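Local coordinates for DR2417 (Deinococcus radiodurans, PDB 4XWW), which probably trims and degrades RNA as a two-metal-ion 5'-3' exonuclease of the metallo-beta-lactamase superfamily, possibly with endonuclease activity as well, at residues F37-E42 against K164-D169; P104-P109 against V138-S143; I155-G160 against T283-P288. All coordinates share one frame; numbering follows the deposited sequence.

Contact 1: residues F37-E42 against K164-D169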
loop_
_atom_site.group_PDB
_atom_site.type_symbol
_atom_site.label_atom_id
_atom_site.label_comp_id
_atom_site.label_asym_id
_atom_site.label_seq_id
_atom_site.Cartn_x
_atom_site.Cartn_y
_atom_site.Cartn_z
ATOM N N PHE A 37 1.126 -28.297 19.735
ATOM C CA PHE A 37 0.214 -29.374 20.112
ATOM C C PHE A 37 0.604 -29.910 21.474
ATOM O O PHE A 37 1.762 -30.254 21.698
ATOM C CB PHE A 37 0.233 -30.500 19.075
ATOM C CG PHE A 37 -0.302 -30.082 17.735
ATOM C CD1 PHE A 37 -1.660 -30.144 17.470
ATOM C CD2 PHE A 37 0.552 -29.609 16.746
ATOM C CE1 PHE A 37 -2.161 -29.737 16.232
ATOM C CE2 PHE A 37 0.055 -29.213 15.511
ATOM C CZ PHE A 37 -1.301 -29.284 15.257
ATOM N N ARG A 38 -0.353 -29.968 22.396
ATOM C CA ARG A 38 -0.061 -30.474 23.721
ATOM C C ARG A 38 -1.046 -31.557 24.134
ATOM O O ARG A 38 -2.262 -31.371 24.066
ATOM C CB ARG A 38 -0.066 -29.359 24.771
ATOM C CG ARG A 38 0.290 -29.887 26.169
ATOM C CD ARG A 38 0.381 -28.797 27.228
ATOM N NE ARG A 38 0.577 -29.415 28.542
ATOM C CZ ARG A 38 0.529 -28.771 29.703
ATOM N NH1 ARG A 38 0.287 -27.469 29.739
ATOM N NH2 ARG A 38 0.721 -29.441 30.835
ATOM N N TYR A 39 -0.485 -32.690 24.532
ATOM C CA TYR A 39 -1.246 -33.768 25.164
ATOM C C TYR A 39 -0.547 -34.228 26.446
ATOM O O TYR A 39 0.563 -34.766 26.407
ATOM C CB TYR A 39 -1.425 -34.951 24.208
ATOM C CG TYR A 39 -2.394 -35.968 24.762
ATOM C CD1 TYR A 39 -1.961 -36.952 25.638
ATOM C CD2 TYR A 39 -3.748 -35.913 24.454
ATOM C CE1 TYR A 39 -2.834 -37.862 26.175
ATOM C CE2 TYR A 39 -4.642 -36.836 24.996
ATOM C CZ TYR A 39 -4.166 -37.810 25.855
ATOM O OH TYR A 39 -5.015 -38.746 26.409
ATOM N N GLY A 40 -1.203 -34.024 27.582
ATOM C CA GLY A 40 -0.598 -34.330 28.866
ATOM C C GLY A 40 0.642 -33.480 29.041
ATOM O O GLY A 40 0.579 -32.260 28.888
ATOM N N ASP A 41 1.774 -34.118 29.327
ATOM C CA ASP A 41 3.012 -33.370 29.513
ATOM C C ASP A 41 3.950 -33.478 28.309
ATOM O O ASP A 41 5.169 -33.376 28.441
ATOM C CB ASP A 41 3.725 -33.828 30.781
ATOM C CG ASP A 41 3.045 -33.317 32.044
ATOM O OD1 ASP A 41 2.236 -32.365 31.948
ATOM O OD2 ASP A 41 3.329 -33.860 33.133
ATOM N N GLU A 42 3.373 -33.683 27.131
ATOM C CA GLU A 42 4.163 -33.739 25.910
ATOM C C GLU A 42 3.736 -32.647 24.945
ATOM O O GLU A 42 2.548 -32.378 24.768
ATOM C CB GLU A 42 4.044 -35.114 25.239
ATOM C CG GLU A 42 4.609 -36.258 26.089
ATOM C CD GLU A 42 4.517 -37.610 25.389
ATOM O OE1 GLU A 42 3.800 -37.713 24.370
ATOM O OE2 GLU A 42 5.161 -38.575 25.864
ATOM N N LYS A 164 -1.233 -38.052 14.615
ATOM C CA LYS A 164 -2.058 -39.084 15.230
ATOM C C LYS A 164 -1.901 -38.966 16.728
ATOM O O LYS A 164 -0.793 -38.998 17.238
ATOM C CB LYS A 164 -1.659 -40.457 14.701
ATOM C CG LYS A 164 -1.663 -40.508 13.159
ATOM C CD LYS A 164 -0.921 -41.709 12.580
ATOM C CE LYS A 164 -0.794 -41.556 11.062
ATOM N NZ LYS A 164 -0.186 -42.756 10.400
ATOM N N THR A 165 -3.016 -38.758 17.419
ATOM C CA THR A 165 -3.000 -38.448 18.845
ATOM C C THR A 165 -3.957 -39.394 19.568
ATOM O O THR A 165 -4.727 -40.087 18.917
ATOM C CB THR A 165 -3.416 -36.991 19.114
ATOM O OG1 THR A 165 -4.840 -36.897 19.138
ATOM C CG2 THR A 165 -2.855 -36.046 18.043
ATOM N N PRO A 166 -3.918 -39.420 20.915
ATOM C CA PRO A 166 -4.871 -40.282 21.631
ATOM C C PRO A 166 -6.359 -39.952 21.414
ATOM O O PRO A 166 -7.212 -40.796 21.701
ATOM C CB PRO A 166 -4.504 -40.056 23.104
ATOM C CG PRO A 166 -3.074 -39.658 23.067
ATOM C CD PRO A 166 -2.896 -38.861 21.821
ATOM N N VAL A 167 -6.684 -38.754 20.939
ATOM C CA VAL A 167 -8.094 -38.417 20.771
ATOM C C VAL A 167 -8.534 -38.630 19.317
ATOM O O VAL A 167 -9.726 -38.561 19.003
ATOM C CB VAL A 167 -8.402 -36.954 21.186
ATOM C CG1 VAL A 167 -7.946 -36.682 22.615
ATOM C CG2 VAL A 167 -7.750 -35.981 20.211
ATOM N N GLY A 168 -7.567 -38.864 18.433
ATOM C CA GLY A 168 -7.850 -39.014 17.022
ATOM C C GLY A 168 -6.834 -38.298 16.148
ATOM O O GLY A 168 -5.787 -37.874 16.632
ATOM N N ASP A 169 -7.146 -38.153 14.860
ATOM C CA ASP A 169 -6.178 -37.611 13.905
ATOM C C ASP A 169 -6.427 -36.164 13.520
ATOM O O ASP A 169 -7.552 -35.785 13.228
ATOM C CB ASP A 169 -6.165 -38.431 12.613
ATOM C CG ASP A 169 -5.669 -39.844 12.806
ATOM O OD1 ASP A 169 -5.132 -40.169 13.883
ATOM O OD2 ASP A 169 -5.821 -40.625 11.848
#

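Contact 2: residues P104-P109 against V138-S143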
loop_
_atom_site.group_PDB
_atom_site.type_symbol
_atom_site.label_atom_id
_atom_site.label_comp_id
_atom_site.label_asym_id
_atom_site.label_seq_id
_atom_site.Cartn_x
_atom_site.Cartn_y
_atom_site.Cartn_z
ATOM N N PRO A 104 14.688 -32.943 18.819
ATOM C CA PRO A 104 14.698 -33.358 17.414
ATOM C C PRO A 104 13.830 -32.461 16.514
ATOM O O PRO A 104 12.707 -32.078 16.876
ATOM C CB PRO A 104 14.159 -34.803 17.473
ATOM C CG PRO A 104 14.508 -35.273 18.872
ATOM C CD PRO A 104 14.284 -34.046 19.715
ATOM N N VAL A 105 14.391 -32.103 15.358
ATOM C CA VAL A 105 13.740 -31.230 14.388
ATOM C C VAL A 105 13.632 -31.942 13.042
ATOM O O VAL A 105 14.643 -32.223 12.404
ATOM C CB VAL A 105 14.523 -29.914 14.223
ATOM C CG1 VAL A 105 13.843 -28.980 13.238
ATOM C CG2 VAL A 105 14.718 -29.229 15.581
ATOM N N TYR A 106 12.405 -32.233 12.623
ATOM C CA TYR A 106 12.159 -33.026 11.419
ATOM C C TYR A 106 11.745 -32.198 10.211
ATOM O O TYR A 106 10.907 -31.301 10.323
ATOM C CB TYR A 106 11.071 -34.064 11.690
ATOM C CG TYR A 106 11.502 -35.090 12.716
ATOM C CD1 TYR A 106 12.168 -36.250 12.331
ATOM C CD2 TYR A 106 11.268 -34.883 14.067
ATOM C CE1 TYR A 106 12.575 -37.186 13.277
ATOM C CE2 TYR A 106 11.678 -35.812 15.016
ATOM C CZ TYR A 106 12.335 -36.959 14.615
ATOM O OH TYR A 106 12.734 -37.888 15.562
ATOM N N GLY A 107 12.319 -32.497 9.050
ATOM C CA GLY A 107 11.868 -31.824 7.842
ATOM C C GLY A 107 12.431 -32.436 6.575
ATOM O O GLY A 107 13.333 -33.259 6.635
ATOM N N LEU A 108 11.922 -32.008 5.420
ATOM C CA LEU A 108 12.421 -32.545 4.145
ATOM C C LEU A 108 13.747 -31.875 3.726
ATOM O O LEU A 108 14.125 -30.855 4.300
ATOM C CB LEU A 108 11.337 -32.406 3.073
ATOM C CG LEU A 108 10.343 -33.564 3.194
ATOM C CD1 LEU A 108 9.127 -33.159 3.995
ATOM C CD2 LEU A 108 9.950 -34.127 1.829
ATOM N N PRO A 109 14.481 -32.464 2.761
ATOM C CA PRO A 109 15.865 -32.010 2.547
ATOM C C PRO A 109 16.060 -30.517 2.216
ATOM O O PRO A 109 16.986 -29.932 2.776
ATOM C CB PRO A 109 16.329 -32.874 1.372
ATOM C CG PRO A 109 15.517 -34.091 1.467
ATOM C CD PRO A 109 14.171 -33.645 1.934
ATOM N N VAL A 138 6.970 -40.384 12.084
ATOM C CA VAL A 138 7.939 -40.121 13.134
ATOM C C VAL A 138 7.247 -40.042 14.492
ATOM O O VAL A 138 6.121 -39.588 14.569
ATOM C CB VAL A 138 8.710 -38.831 12.810
ATOM C CG1 VAL A 138 9.383 -38.276 14.033
ATOM C CG2 VAL A 138 9.719 -39.115 11.713
ATOM N N ARG A 139 7.898 -40.512 15.554
ATOM C CA ARG A 139 7.266 -40.508 16.873
ATOM C C ARG A 139 7.785 -39.397 17.805
ATOM O O ARG A 139 8.993 -39.143 17.886
ATOM C CB ARG A 139 7.447 -41.877 17.550
ATOM C CG ARG A 139 6.807 -41.953 18.918
ATOM C CD ARG A 139 6.838 -43.371 19.493
ATOM N NE ARG A 139 5.763 -44.214 18.979
ATOM C CZ ARG A 139 4.480 -44.073 19.303
ATOM N NH1 ARG A 139 4.099 -43.106 20.127
ATOM N NH2 ARG A 139 3.573 -44.893 18.791
ATOM N N PHE A 140 6.865 -38.745 18.514
ATOM C CA PHE A 140 7.211 -37.766 19.548
ATOM C C PHE A 140 6.623 -38.225 20.879
ATOM O O PHE A 140 5.407 -38.191 21.063
ATOM C CB PHE A 140 6.681 -36.352 19.224
ATOM C CG PHE A 140 7.080 -35.821 17.880
ATOM C CD1 PHE A 140 8.238 -35.065 17.726
ATOM C CD2 PHE A 140 6.280 -36.037 16.771
ATOM C CE1 PHE A 140 8.612 -34.575 16.473
ATOM C CE2 PHE A 140 6.637 -35.538 15.525
ATOM C CZ PHE A 140 7.804 -34.804 15.377
ATOM N N GLY A 141 7.481 -38.626 21.807
ATOM C CA GLY A 141 7.036 -39.156 23.088
ATOM C C GLY A 141 6.044 -40.298 22.943
ATOM O O GLY A 141 6.074 -41.026 21.953
ATOM N N GLN A 142 5.168 -40.447 23.935
ATOM C CA GLN A 142 4.193 -41.532 23.960
ATOM C C GLN A 142 2.931 -41.269 23.155
ATOM O O GLN A 142 2.279 -42.218 22.713
ATOM C CB GLN A 142 3.777 -41.828 25.405
ATOM C CG GLN A 142 4.927 -41.928 26.373
ATOM C CD GLN A 142 5.892 -43.028 25.993
ATOM O OE1 GLN A 142 5.524 -44.205 25.954
ATOM N NE2 GLN A 142 7.132 -42.653 25.696
ATOM N N SER A 143 2.587 -39.991 22.973
ATOM C CA SER A 143 1.237 -39.609 22.572
ATOM C C SER A 143 1.089 -39.205 21.107
ATOM O O SER A 143 -0.027 -39.135 20.598
ATOM C CB SER A 143 0.739 -38.447 23.451
ATOM O OG SER A 143 0.623 -38.828 24.812
HETATM O O HOH W 1 11.270 -37.727 18.038
#

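Contact 3: residues I155-G160 against T283-P288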
loop_
_atom_site.group_PDB
_atom_site.type_symbol
_atom_site.label_atom_id
_atom_site.label_comp_id
_atom_site.label_asym_id
_atom_site.label_seq_id
_atom_site.Cartn_x
_atom_site.Cartn_y
_atom_site.Cartn_z
ATOM N N ILE A 155 7.368 -23.733 -3.285
ATOM C CA ILE A 155 8.740 -24.155 -2.966
ATOM C C ILE A 155 8.728 -25.695 -2.905
ATOM O O ILE A 155 7.718 -26.280 -2.526
ATOM C CB ILE A 155 9.243 -23.529 -1.625
ATOM C CG1 ILE A 155 10.762 -23.700 -1.456
ATOM C CG2 ILE A 155 8.510 -24.140 -0.416
ATOM C CD1 ILE A 155 11.328 -23.034 -0.195
ATOM N N PRO A 156 9.819 -26.358 -3.328
ATOM C CA PRO A 156 9.882 -27.825 -3.231
ATOM C C PRO A 156 9.932 -28.338 -1.784
ATOM O O PRO A 156 10.165 -27.545 -0.853
ATOM C CB PRO A 156 11.191 -28.176 -3.963
ATOM C CG PRO A 156 11.457 -27.021 -4.855
ATOM C CD PRO A 156 10.929 -25.807 -4.132
ATOM N N ASP A 157 9.725 -29.641 -1.613
ATOM C CA ASP A 157 9.876 -30.305 -0.322
ATOM C C ASP A 157 8.920 -29.692 0.690
ATOM O O ASP A 157 9.284 -29.420 1.833
ATOM C CB ASP A 157 11.322 -30.226 0.165
ATOM C CG ASP A 157 12.216 -31.302 -0.452
ATOM O OD1 ASP A 157 11.687 -32.262 -1.065
ATOM O OD2 ASP A 157 13.454 -31.183 -0.312
ATOM N N ASN A 158 7.694 -29.479 0.222
ATOM C CA ASN A 158 6.600 -28.952 1.024
ATOM C C ASN A 158 5.685 -30.071 1.480
ATOM O O ASN A 158 5.234 -30.880 0.669
ATOM C CB ASN A 158 5.803 -27.942 0.209
ATOM C CG ASN A 158 4.687 -27.330 0.998
ATOM O OD1 ASN A 158 4.919 -26.459 1.826
ATOM N ND2 ASN A 158 3.458 -27.773 0.742
ATOM N N ALA A 159 5.416 -30.136 2.778
ATOM C CA ALA A 159 4.610 -31.231 3.294
ATOM C C ALA A 159 3.388 -30.751 4.024
ATOM O O ALA A 159 3.389 -29.687 4.643
ATOM C CB ALA A 159 5.438 -32.126 4.242
ATOM N N GLY A 160 2.350 -31.573 3.953
ATOM C CA GLY A 160 1.328 -31.599 4.976
ATOM C C GLY A 160 1.654 -32.762 5.905
ATOM O O GLY A 160 2.614 -33.539 5.673
ATOM N N THR A 283 20.101 -30.146 -3.316
ATOM C CA THR A 283 19.074 -31.100 -2.912
ATOM C C THR A 283 18.334 -31.657 -4.120
ATOM O O THR A 283 17.278 -32.273 -3.987
ATOM C CB THR A 283 18.075 -30.469 -1.924
ATOM O OG1 THR A 283 17.648 -29.204 -2.426
ATOM C CG2 THR A 283 18.747 -30.262 -0.562
ATOM N N GLY A 284 18.897 -31.432 -5.300
ATOM C CA GLY A 284 18.393 -32.043 -6.517
ATOM C C GLY A 284 17.144 -31.457 -7.152
ATOM O O GLY A 284 16.590 -32.045 -8.082
ATOM N N HIS A 285 16.698 -30.296 -6.675
ATOM C CA HIS A 285 15.477 -29.700 -7.208
ATOM C C HIS A 285 15.726 -28.777 -8.387
ATOM O O HIS A 285 14.808 -28.459 -9.127
ATOM C CB HIS A 285 14.733 -28.936 -6.109
ATOM C CG HIS A 285 14.317 -29.810 -4.975
ATOM N ND1 HIS A 285 13.308 -30.738 -5.083
ATOM C CD2 HIS A 285 14.788 -29.913 -3.704
ATOM C CE1 HIS A 285 13.174 -31.385 -3.937
ATOM N NE2 HIS A 285 14.058 -30.894 -3.083
ATOM N N MET A 286 16.972 -28.355 -8.551
ATOM C CA MET A 286 17.328 -27.470 -9.657
ATOM C C MET A 286 18.477 -28.065 -10.445
ATOM O O MET A 286 19.506 -28.418 -9.875
ATOM C CB MET A 286 17.703 -26.081 -9.155
ATOM C CG MET A 286 17.839 -25.040 -10.273
ATOM S SD MET A 286 18.368 -23.428 -9.664
ATOM C CE MET A 286 16.828 -22.843 -8.918
ATOM N N ASN A 287 18.294 -28.152 -11.760
ATOM C CA ASN A 287 19.270 -28.755 -12.649
ATOM C C ASN A 287 19.402 -27.931 -13.926
ATOM O O ASN A 287 18.669 -28.136 -14.886
ATOM C CB ASN A 287 18.871 -30.197 -12.970
ATOM C CG ASN A 287 18.736 -31.055 -11.724
ATOM O OD1 ASN A 287 19.731 -31.558 -11.201
ATOM N ND2 ASN A 287 17.505 -31.223 -11.239
ATOM N N PRO A 288 20.325 -26.972 -13.927
ATOM C CA PRO A 288 20.494 -26.103 -15.094
ATOM C C PRO A 288 21.001 -26.917 -16.277
ATOM O O PRO A 288 21.997 -27.622 -16.142
ATOM C CB PRO A 288 21.540 -25.074 -14.635
ATOM C CG PRO A 288 21.586 -25.193 -13.143
ATOM C CD PRO A 288 21.214 -26.601 -12.818
#

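Contact 1: residues F37-E42 against K164-D169
Pro-166 sets its CG over one face of the Tyr-39 ring, and this one pairing makes most of the contact. That CG stands over the centre of the phenol, 3.6 Å from the ring centroid, a CH-pi interaction only 14° off the ring normal. CB of the proline follows the ring outward and lies 3.6 Å from Tyr-39 OH. A rigid pyrrolidine suits the site because its polarised C-H groups fit a flat aromatic face. A chi1 of -171° swings the phenol away from its own backbone N and across to the turn opposite.

Packing is looser at the ring edge, where Val-167 CG1 comes no closer than 4.1 Å to Tyr-39 CE2. Pro-166 is exposed to solvent, as are Gly-40, whose positive phi suits glycine, and Asp-41, both in the tyrosine's own type II' turn. The partner is a type I turn in which Thr-165 OG1 accepts from Val-167 N in an ST turn.

Two beta hairpins from different sheets of the metallo-beta-lactamase fold thus meet at their turns: strands 34-39 and 42-46 on one side, 159-165 and 168-172 on the other, with Leu-19 of strand 19-23 and Phe-144 of strand 144-150 also packing on Tyr-39.

Contact 2: residues P104-P109 against V138-S143
Tyr-106 meets Val-138 with the face of its ring and Phe-140 obliquely. Its CB leaves strand 104-107 in the direction of segment 138-143, and CG, placed beside the backbone N (chi1 -65°), starts a ring that turns one face to the valine. CG itself is only loosely covered, 4.0 Å from Val-138 CG1. The two sides of the ring then find different company. On one, CD1 lies 3.8 Å from Val-138 CG2; on the other, CD2 approaches Phe-140 CE1 to 3.6 Å. CE2 touches both neighbours, with Val-138 CG1 at 3.5 Å. Packing is tightest at CZ, 3.3 Å from the same methyl, which sits 17° off the ring normal in a CH-pi contact displaced toward the rim. The plane of the phenylalanine ring is at 88° to that of the tyrosine, but the approach is oblique, so the pair is neither a stack nor edge-to-face; the two side chains run antiparallel past one another.

At the tip the chemistry turns polar. Tyr-106 OH is hydrogen-bonded to Arg-130 NH1 and lies 2.9 Å from a water, which donates to Arg-139 O at 2.7 Å. Tyrosine suits this place because its ring packs on apolar neighbours while the hydroxyl reaches a water and Arg-130; beta-branched Val-138 offers two methyls to one ring.

Two sheets of the metallo-beta-lactamase sandwich are joined here. Strand 104-107 runs between 128-131 and 77-82 in one, whereas 137-140 is an outermost strand of the other, next to 144-150. Phe-148 from that neighbouring strand also packs on Tyr-106, and Phe-140 reaches over to Lys-78 and Ile-81 of strand 77-82.

Contact 3: residues I155-G160 against T283-P288
His-285 presents a face to Pro-156 and an edge to Asp-157, so two consecutive residues grip a single imidazole in different ways. Pro-156 CB lies over the ring, 3.6 Å from its centroid and 15° off the normal, in a CH-pi contact whose closest pair is CB with ND1 of His-285, at 3.5 Å. The opposite face is covered by Thr-283 O from the histidine's own loop, 3.4 Å above the plane, and the ring is therefore sandwiched.

Asp-157 comes to the NE2 edge, its carboxylate turned 86° from the imidazole plane. His-285 NE2 donates to Asp-157 OD2 over 2.9 Å in a weak bond, with an N-H...O angle of 147°; OD1 is 3.4 Å from NE2 and too badly angled to share it. OD2 has a stronger partner in Leu-110 N, in the first turn of helix 109-122. That helix end would be expected to stabilise negative charge on the buried carboxylate.

Histidine fits because one ring supplies both a flat surface for the proline and a donor for the acid. The side chain leaves the backbone toward the other segment straight after Gly-284, the positive-phi residue of the Schellman motif that ends helix 271-282.

The contact bridges the metallo-beta-lactamase and beta-CASP domains near the zinc site: Asn-158 packs on the zinc ligands His-84 and His-153. Around it, Leu-110 of helix 109-122 touches Pro-156, Val-249 and Tyr-250 of helix 249-261 cover the same proline, and strand 159-165 leads away into its sheet.

Contacts 1 and 2 both tie the two sheets of the metallo-beta-lactamase sandwich together, each by a tyrosine ring with an aliphatic group over one face, but contact 1 is a surface meeting of turns and contact 2 is partly buried between strands. They also touch each other: Glu-42 of the first probably accepts hydrogen bonds from the backbone of Gln-142 and Ser-143 of the second. Contact 3, buried and close to the zinc site, instead joins two domains and adds a weak histidine–aspartate hydrogen bond to its CH-pi packing. It shares strand 159-165 with contact 1, at the other end, and meets contact 2 where Leu-108 and Pro-109 pack on Asp-157.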